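Local coordinates for protein transport protein HOFQ (Aggregatibacter actinomycetemcomitans, PDB 2Y3M) that is a competence secretin whose extra-membranous domains bind DNA, and probably serves DNA uptake across the outer membrane, at residues L21-I33 / L44-S57. Residues are numbered along the deposited sequence; the frame is centred on the assembly and turned at random.
Sequences LQQLALAHNTNLI and LQLENVDLDQLFRS
T30 turns its hydroxyl into the angle between strand 42-48 and helix 51-63, overlapping the side chains of N48 and S57. With OG1 beside the backbone N (chi1 -67°), T30 OG1 and S57 OG share a hydrogen bond of 2.7 Å. N48 ND2 gives T30 OG1 a nearly straight bond of 2.9 Å, lying in the N48 amide plane. The same ND2 gives a second hydrogen bond to H28 O at 2.7 Å, a more bent link (133°). The other end of the amide, N48 OD1, accepts from D50 N on a lone pair and closes an Asx turn into the helix. The N48 amide is therefore fixed at both ends. A Schellman motif, with N29 at positive phi, ends helix 18-26 and delivers H28 O and T30 to this site. H28 ND1 bonds back to L24 O, and H28 CB lies 3.4 Å from S57 OG.

Strands 31-36 and 42-48 form an antiparallel hairpin, hydrogen-bonded at N31-E47 and I33-Q45. On the face carrying these four residues, N31 and E47 lie side by side. N31 ND2 donates a hydrogen bond to E47 OE1 at 2.9 Å, from above the carboxylate plane. K77 of the second subunit forms a salt bridge to the same oxygen, and strand 42-48 continues the sheet into that subunit. On the face of L32 and L46, L32 CD1 presses on L46 CD2, a tight 3.4 Å. L44 CD2 reaches L21 CD1 of helix 18-26 at 3.8 Å, and I61 packs on L21, L44 and L46. One amide and two hydroxyls thus tie helix end, strand and second helix, while E47 is probably ionised.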
loop_
_atom_site.group_PDB
_atom_site.type_symbol
_atom_site.label_atom_id
_atom_site.label_comp_id
_atom_site.label_asym_id
_atom_site.label_seq_id
_atom_site.Cartn_x
_atom_site.Cartn_y
_atom_site.Cartn_z
ATOM N N LEU B 21 1.563 9.346 -8.077
ATOM C CA LEU B 21 0.150 9.556 -7.763
ATOM C C LEU B 21 -0.533 10.533 -8.721
ATOM O O LEU B 21 -1.672 10.302 -9.132
ATOM C CB LEU B 21 -0.025 10.027 -6.313
ATOM C CG LEU B 21 0.037 8.991 -5.186
ATOM C CD1 LEU B 21 0.032 9.688 -3.831
ATOM C CD2 LEU B 21 -1.108 7.982 -5.275
ATOM N N GLN B 22 0.161 11.616 -9.068
ATOM C CA GLN B 22 -0.372 12.631 -9.981
ATOM C C GLN B 22 -0.424 12.115 -11.418
ATOM O O GLN B 22 -1.357 12.427 -12.163
ATOM C CB GLN B 22 0.447 13.922 -9.895
ATOM C CG GLN B 22 0.166 14.748 -8.642
ATOM C CD GLN B 22 1.269 15.747 -8.324
ATOM O OE1 GLN B 22 2.458 15.455 -8.478
ATOM N NE2 GLN B 22 0.877 16.930 -7.861
ATOM N N GLN B 23 0.579 11.324 -11.789
ATOM C CA GLN B 23 0.638 10.689 -13.100
ATOM C C GLN B 23 -0.537 9.728 -13.323
ATOM O O GLN B 23 -1.209 9.800 -14.353
ATOM C CB GLN B 23 1.973 9.962 -13.286
ATOM C CG GLN B 23 3.170 10.872 -13.504
ATOM C CD GLN B 23 3.351 11.293 -14.957
ATOM O OE1 GLN B 23 2.396 11.670 -15.640
ATOM N NE2 GLN B 23 4.589 11.238 -15.432
ATOM N N LEU B 24 -0.790 8.843 -12.356
ATOM C CA LEU B 24 -1.893 7.877 -12.460
ATOM C C LEU B 24 -3.266 8.493 -12.192
ATOM O O LEU B 24 -4.294 7.846 -12.408
ATOM C CB LEU B 24 -1.659 6.646 -11.570
ATOM C CG LEU B 24 -1.020 5.419 -12.244
ATOM C CD1 LEU B 24 -0.475 4.430 -11.216
ATOM C CD2 LEU B 24 -1.991 4.716 -13.206
ATOM N N ALA B 25 -3.274 9.739 -11.721
ATOM C CA ALA B 25 -4.505 10.514 -11.583
ATOM C C ALA B 25 -4.853 11.173 -12.918
ATOM O O ALA B 25 -6.005 11.136 -13.353
ATOM C CB ALA B 25 -4.370 11.560 -10.484
ATOM N N LEU B 26 -3.847 11.760 -13.566
ATOM C CA LEU B 26 -4.032 12.408 -14.862
ATOM C C LEU B 26 -4.508 11.436 -15.940
ATOM O O LEU B 26 -5.326 11.803 -16.787
ATOM C CB LEU B 26 -2.746 13.114 -15.312
ATOM C CG LEU B 26 -2.399 14.464 -14.674
ATOM C CD1 LEU B 26 -0.995 14.900 -15.079
ATOM C CD2 LEU B 26 -3.427 15.544 -15.021
ATOM N N ALA B 27 -4.006 10.201 -15.886
ATOM C CA ALA B 27 -4.301 9.175 -16.895
ATOM C C ALA B 27 -5.776 8.770 -16.950
ATOM O O ALA B 27 -6.274 8.365 -18.002
ATOM C CB ALA B 27 -3.417 7.946 -16.686
ATOM N N HIS B 28 -6.471 8.877 -15.822
ATOM C CA HIS B 28 -7.906 8.597 -15.791
ATOM C C HIS B 28 -8.733 9.884 -15.737
ATOM O O HIS B 28 -9.941 9.840 -15.489
ATOM C CB HIS B 28 -8.265 7.671 -14.622
ATOM C CG HIS B 28 -7.502 6.380 -14.615
ATOM N ND1 HIS B 28 -6.409 6.168 -13.801
ATOM C CD2 HIS B 28 -7.672 5.238 -15.322
ATOM C CE1 HIS B 28 -5.939 4.949 -14.008
ATOM N NE2 HIS B 28 -6.689 4.365 -14.926
ATOM N N ASN B 29 -8.081 11.020 -15.992
ATOM C CA ASN B 29 -8.723 12.332 -15.916
ATOM C C ASN B 29 -9.279 12.588 -14.509
ATOM O O ASN B 29 -10.383 13.111 -14.335
ATOM C CB ASN B 29 -9.819 12.448 -16.984
ATOM C CG ASN B 29 -10.078 13.878 -17.413
ATOM O OD1 ASN B 29 -9.199 14.739 -17.342
ATOM N ND2 ASN B 29 -11.290 14.133 -17.884
ATOM N N THR B 30 -8.498 12.189 -13.513
ATOM C CA THR B 30 -8.878 12.302 -12.117
ATOM C C THR B 30 -8.100 13.440 -11.477
ATOM O O THR B 30 -6.876 13.492 -11.568
ATOM C CB THR B 30 -8.605 10.977 -11.364
ATOM O OG1 THR B 30 -9.488 9.963 -11.852
ATOM C CG2 THR B 30 -8.805 11.131 -9.860
ATOM N N ASN B 31 -8.819 14.368 -10.854
ATOM C CA ASN B 31 -8.176 15.405 -10.054
ATOM C C ASN B 31 -7.681 14.828 -8.718
ATOM O O ASN B 31 -8.371 14.019 -8.093
ATOM C CB ASN B 31 -9.121 16.589 -9.832
ATOM C CG ASN B 31 -8.426 17.785 -9.205
ATOM O OD1 ASN B 31 -7.221 17.980 -9.370
ATOM N ND2 ASN B 31 -9.189 18.598 -8.487
ATOM N N LEU B 32 -6.479 15.227 -8.305
ATOM C CA LEU B 32 -5.875 14.725 -7.066
ATOM C C LEU B 32 -5.468 15.849 -6.112
ATOM O O LEU B 32 -4.689 16.730 -6.474
ATOM C CB LEU B 32 -4.670 13.834 -7.383
ATOM C CG LEU B 32 -3.850 13.294 -6.209
ATOM C CD1 LEU B 32 -4.598 12.198 -5.441
ATOM C CD2 LEU B 32 -2.502 12.789 -6.693
ATOM N N ILE B 33 -6.013 15.825 -4.901
ATOM C CA ILE B 33 -5.546 16.720 -3.846
ATOM C C ILE B 33 -4.817 15.891 -2.791
ATOM O O ILE B 33 -5.419 15.052 -2.117
ATOM C CB ILE B 33 -6.688 17.542 -3.188
ATOM C CG1 ILE B 33 -7.618 18.145 -4.248
ATOM C CG2 ILE B 33 -6.107 18.640 -2.295
ATOM C CD1 ILE B 33 -8.963 18.623 -3.704
ATOM N N LEU B 44 -5.552 11.595 0.432
ATOM C CA LEU B 44 -5.787 11.872 -0.980
ATOM C C LEU B 44 -7.259 12.142 -1.210
ATOM O O LEU B 44 -8.119 11.377 -0.757
ATOM C CB LEU B 44 -5.366 10.691 -1.845
ATOM C CG LEU B 44 -3.964 10.119 -1.712
ATOM C CD1 LEU B 44 -3.824 8.958 -2.684
ATOM C CD2 LEU B 44 -2.903 11.193 -1.961
ATOM N N GLN B 45 -7.554 13.239 -1.899
ATOM C CA GLN B 45 -8.905 13.459 -2.381
ATOM C C GLN B 45 -8.908 13.292 -3.889
ATOM O O GLN B 45 -8.207 14.013 -4.602
ATOM C CB GLN B 45 -9.456 14.824 -1.963
ATOM C CG GLN B 45 -10.847 15.078 -2.528
ATOM C CD GLN B 45 -11.693 15.983 -1.668
ATOM O OE1 GLN B 45 -11.451 16.130 -0.467
ATOM N NE2 GLN B 45 -12.706 16.592 -2.279
ATOM N N LEU B 46 -9.682 12.322 -4.357
ATOM C CA LEU B 46 -9.763 12.003 -5.778
ATOM C C LEU B 46 -11.085 12.476 -6.352
ATOM O O LEU B 46 -12.133 12.325 -5.730
ATOM C CB LEU B 46 -9.594 10.502 -6.001
ATOM C CG LEU B 46 -8.251 9.942 -5.547
ATOM C CD1 LEU B 46 -8.349 8.463 -5.378
ATOM C CD2 LEU B 46 -7.177 10.290 -6.554
ATOM N N GLU B 47 -11.024 13.077 -7.534
ATOM C CA GLU B 47 -12.220 13.596 -8.184
ATOM C C GLU B 47 -12.290 13.157 -9.632
ATOM O O GLU B 47 -11.318 13.282 -10.368
ATOM C CB GLU B 47 -12.253 15.121 -8.105
ATOM C CG GLU B 47 -12.512 15.662 -6.718
ATOM C CD GLU B 47 -12.189 17.134 -6.596
ATOM O OE1 GLU B 47 -11.771 17.752 -7.599
ATOM O OE2 GLU B 47 -12.354 17.675 -5.487
ATOM N N ASN B 48 -13.447 12.641 -10.031
ATOM C CA ASN B 48 -13.701 12.329 -11.434
ATOM C C ASN B 48 -15.173 12.554 -11.802
ATOM O O ASN B 48 -16.061 12.248 -11.010
ATOM C CB ASN B 48 -13.265 10.897 -11.748
ATOM C CG ASN B 48 -13.023 10.669 -13.221
ATOM O OD1 ASN B 48 -13.925 10.831 -14.045
ATOM N ND2 ASN B 48 -11.802 10.276 -13.564
ATOM N N VAL B 49 -15.418 13.093 -12.998
ATOM C CA VAL B 49 -16.790 13.320 -13.496
ATOM C C VAL B 49 -17.529 11.996 -13.713
ATOM O O VAL B 49 -18.760 11.946 -13.652
ATOM C CB VAL B 49 -16.837 14.197 -14.793
ATOM C CG1 VAL B 49 -16.313 15.600 -14.529
ATOM C CG2 VAL B 49 -16.077 13.547 -15.943
ATOM N N ASP B 50 -16.765 10.931 -13.954
ATOM C CA ASP B 50 -17.303 9.576 -14.072
ATOM C C ASP B 50 -17.020 8.780 -12.806
ATOM O O ASP B 50 -15.897 8.805 -12.288
ATOM C CB ASP B 50 -16.686 8.850 -15.273
ATOM C CG ASP B 50 -17.392 9.166 -16.583
ATOM O OD1 ASP B 50 -18.640 9.105 -16.636
ATOM O OD2 ASP B 50 -16.696 9.456 -17.576
ATOM N N LEU B 51 -18.039 8.077 -12.319
ATOM C CA LEU B 51 -17.895 7.213 -11.150
ATOM C C LEU B 51 -16.995 5.991 -11.394
ATOM O O LEU B 51 -16.167 5.659 -10.547
ATOM C CB LEU B 51 -19.266 6.766 -10.624
ATOM C CG LEU B 51 -19.286 5.954 -9.317
ATOM C CD1 LEU B 51 -18.525 6.665 -8.200
ATOM C CD2 LEU B 51 -20.714 5.642 -8.883
ATOM N N ASP B 52 -17.170 5.322 -12.532
ATOM C CA ASP B 52 -16.391 4.119 -12.846
ATOM C C ASP B 52 -14.905 4.453 -12.991
ATOM O O ASP B 52 -14.041 3.656 -12.631
ATOM C CB ASP B 52 -16.919 3.425 -14.112
ATOM C CG ASP B 52 -16.765 4.283 -15.372
ATOM O OD1 ASP B 52 -16.743 5.532 -15.267
ATOM O OD2 ASP B 52 -16.670 3.709 -16.476
ATOM N N GLN B 53 -14.630 5.644 -13.510
ATOM C CA GLN B 53 -13.272 6.119 -13.705
ATOM C C GLN B 53 -12.633 6.473 -12.360
ATOM O O GLN B 53 -11.440 6.250 -12.160
ATOM C CB GLN B 53 -13.256 7.307 -14.670
ATOM C CG GLN B 53 -12.003 7.405 -15.529
ATOM C CD GLN B 53 -11.958 6.401 -16.674
ATOM O OE1 GLN B 53 -12.876 5.601 -16.858
ATOM N NE2 GLN B 53 -10.886 6.452 -17.458
ATOM N N LEU B 54 -13.441 6.999 -11.439
ATOM C CA LEU B 54 -12.996 7.238 -10.068
ATOM C C LEU B 54 -12.592 5.922 -9.375
ATOM O O LEU B 54 -11.522 5.854 -8.767
ATOM C CB LEU B 54 -14.068 7.977 -9.254
ATOM C CG LEU B 54 -13.737 8.356 -7.797
ATOM C CD1 LEU B 54 -12.658 9.435 -7.721
ATOM C CD2 LEU B 54 -14.983 8.806 -7.052
ATOM N N PHE B 55 -13.438 4.890 -9.488
ATOM C CA PHE B 55 -13.164 3.576 -8.902
ATOM C C PHE B 55 -11.850 2.985 -9.406
ATOM O O PHE B 55 -11.088 2.391 -8.632
ATOM C CB PHE B 55 -14.298 2.582 -9.183
ATOM C CG PHE B 55 -15.536 2.790 -8.342
ATOM C CD1 PHE B 55 -15.450 3.240 -7.026
ATOM C CD2 PHE B 55 -16.793 2.494 -8.865
ATOM C CE1 PHE B 55 -16.600 3.417 -6.254
ATOM C CE2 PHE B 55 -17.944 2.662 -8.101
ATOM C CZ PHE B 55 -17.848 3.126 -6.793
ATOM N N ARG B 56 -11.601 3.147 -10.703
ATOM C CA ARG B 56 -10.383 2.643 -11.333
ATOM C C ARG B 56 -9.146 3.372 -10.815
ATOM O O ARG B 56 -8.105 2.752 -10.610
ATOM C CB ARG B 56 -10.479 2.723 -12.857
ATOM C CG ARG B 56 -11.218 1.541 -13.466
ATOM C CD ARG B 56 -11.841 1.865 -14.817
ATOM N NE ARG B 56 -10.841 2.141 -15.845
ATOM C CZ ARG B 56 -11.035 1.966 -17.148
ATOM N NH1 ARG B 56 -12.194 1.495 -17.599
ATOM N NH2 ARG B 56 -10.062 2.249 -18.004
ATOM N N SER B 57 -9.277 4.682 -10.597
ATOM C CA SER B 57 -8.216 5.479 -9.991
ATOM C C SER B 57 -7.908 4.968 -8.592
ATOM O O SER B 57 -6.747 4.856 -8.218
ATOM C CB SER B 57 -8.603 6.960 -9.930
ATOM O OG SER B 57 -8.491 7.580 -11.196
HETATM O O HOH W 1 -13.019 13.886 -14.229
#